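Local coordinates for enoyl-CoA hydratase/isomerase family protein (Mycobacterium tuberculosis, PDB 4FN7) that probably acts as an enoyl-CoA hydratase or isomerase of the crotonase superfamily in lipid metabolism, at residues Leu49-Asn54 with Val96-Thr101. Sequence-based numbering, arbitrary orientation.
Sequences LVITGN and VVMACT
Ile-51 and Met-98 pack tightly side by side on one face of a parallel strand pair, with Met-98 SD 3.7 Å from Ile-51 CB. A bend at chi2 of Met-98 (-68°) turns SD toward the isoleucine, while Met-98 CE lies 4.0 Å from Ile-51 CD1. Leu-49 and Val-96 continue this face more loosely, with CD1 and CG2 at 4.2 Å. On the other face Thr-52 CG2 sits 3.7 Å from Ala-99 CB, while Val-50 and Val-97 turn to helix 184-195. The backbones are joined by three hydrogen bonds, Val-97 N to Leu-49 O, Ile-51 N to Val-97 O and Ala-99 N to Ile-51 O.

Past the strands the partly exposed end is held differently. Thr-101 OG1 donates to Asn-54 O (2.9 Å), in the carbonyl plane on a lone pair. It comes 3.1 Å from Gly-53 C, with no side chain between. Thr-52 OG1 bonds forward to Gly-53 O (2.8 Å) and to Ser-17 OG, whereas Asn-54 OD1 takes the backbone N-H groups of Arg-56 and Val-57 and its ND2 bonds Asp-19 OD1. Strand 48-52, helices 64-69 and 73-90 and strand 96-100 form a right-handed beta-alpha-beta crossover within the crotonase spiral core.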
loop_
_atom_site.group_PDB
_atom_site.type_symbol
_atom_site.label_atom_id
_atom_site.label_comp_id
_atom_site.label_asym_id
_atom_site.label_seq_id
_atom_site.Cartn_x
_atom_site.Cartn_y
_atom_site.Cartn_z
ATOM N N LEU A 49 2.648 22.224 13.624
ATOM C CA LEU A 49 3.350 23.012 12.615
ATOM C C LEU A 49 2.555 23.011 11.332
ATOM O O LEU A 49 1.976 21.988 10.960
ATOM C CB LEU A 49 4.704 22.400 12.250
ATOM C CG LEU A 49 5.806 22.053 13.233
ATOM C CD1 LEU A 49 7.061 21.718 12.447
ATOM C CD2 LEU A 49 6.051 23.219 14.153
ATOM N N VAL A 50 2.567 24.147 10.652
ATOM C CA VAL A 50 2.147 24.236 9.267
ATOM C C VAL A 50 3.346 24.713 8.469
ATOM O O VAL A 50 3.981 25.704 8.821
ATOM C CB VAL A 50 1.005 25.239 9.091
ATOM C CG1 VAL A 50 0.702 25.445 7.608
ATOM C CG2 VAL A 50 -0.224 24.775 9.842
ATOM N N ILE A 51 3.667 23.990 7.403
ATOM C CA ILE A 51 4.732 24.393 6.492
ATOM C C ILE A 51 4.127 24.668 5.122
ATOM O O ILE A 51 3.416 23.822 4.571
ATOM C CB ILE A 51 5.839 23.317 6.397
ATOM C CG1 ILE A 51 6.543 23.183 7.754
ATOM C CG2 ILE A 51 6.842 23.679 5.308
ATOM C CD1 ILE A 51 7.436 21.965 7.865
ATOM N N THR A 52 4.408 25.847 4.574
ATOM C CA THR A 52 3.849 26.246 3.286
ATOM C C THR A 52 4.948 26.585 2.294
ATOM O O THR A 52 6.099 26.794 2.680
ATOM C CB THR A 52 2.951 27.507 3.404
ATOM O OG1 THR A 52 3.743 28.697 3.252
ATOM C CG2 THR A 52 2.214 27.549 4.750
ATOM N N GLY A 53 4.581 26.637 1.015
ATOM C CA GLY A 53 5.434 27.220 -0.003
ATOM C C GLY A 53 5.028 28.658 -0.279
ATOM O O GLY A 53 4.497 29.354 0.602
ATOM N N ASN A 54 5.297 29.121 -1.493
ATOM C CA ASN A 54 4.888 30.461 -1.901
ATOM C C ASN A 54 3.738 30.419 -2.911
ATOM O O ASN A 54 3.050 29.408 -3.021
ATOM C CB ASN A 54 6.084 31.309 -2.384
ATOM C CG ASN A 54 6.707 30.802 -3.690
ATOM O OD1 ASN A 54 6.128 29.987 -4.408
ATOM N ND2 ASN A 54 7.896 31.317 -4.009
ATOM N N VAL A 96 2.334 17.753 12.030
ATOM C CA VAL A 96 2.915 18.592 10.996
ATOM C C VAL A 96 1.973 18.571 9.802
ATOM O O VAL A 96 1.667 17.502 9.252
ATOM C CB VAL A 96 4.292 18.053 10.551
ATOM C CG1 VAL A 96 4.853 18.891 9.399
ATOM C CG2 VAL A 96 5.261 18.014 11.732
ATOM N N VAL A 97 1.507 19.747 9.404
ATOM C CA VAL A 97 0.596 19.853 8.271
ATOM C C VAL A 97 1.255 20.633 7.155
ATOM O O VAL A 97 1.743 21.737 7.368
ATOM C CB VAL A 97 -0.734 20.536 8.663
ATOM C CG1 VAL A 97 -1.694 20.555 7.479
ATOM C CG2 VAL A 97 -1.365 19.818 9.841
ATOM N N MET A 98 1.272 20.044 5.960
ATOM C CA MET A 98 1.869 20.691 4.805
ATOM C C MET A 98 0.808 21.407 3.993
ATOM O O MET A 98 -0.197 20.808 3.618
ATOM C CB MET A 98 2.568 19.662 3.916
ATOM C CG MET A 98 3.661 18.889 4.605
ATOM S SD MET A 98 5.058 19.946 4.993
ATOM C CE MET A 98 6.155 18.762 5.786
ATOM N N ALA A 99 1.050 22.687 3.724
ATOM C CA ALA A 99 0.244 23.466 2.794
ATOM C C ALA A 99 0.973 23.510 1.461
ATOM O O ALA A 99 1.867 24.332 1.254
ATOM C CB ALA A 99 0.033 24.872 3.327
ATOM N N CYS A 100 0.600 22.597 0.572
ATOM C CA CYS A 100 1.215 22.497 -0.738
ATOM C C CYS A 100 0.619 23.568 -1.647
ATOM O O CYS A 100 -0.450 23.378 -2.222
ATOM C CB CYS A 100 0.958 21.106 -1.304
ATOM S SG CYS A 100 1.969 20.682 -2.713
ATOM N N THR A 101 1.315 24.697 -1.759
ATOM C CA THR A 101 0.755 25.908 -2.352
ATOM C C THR A 101 1.111 26.047 -3.829
ATOM O O THR A 101 0.768 27.035 -4.482
ATOM C CB THR A 101 1.246 27.145 -1.584
ATOM O OG1 THR A 101 2.664 27.051 -1.388
ATOM C CG2 THR A 101 0.568 27.224 -0.221
#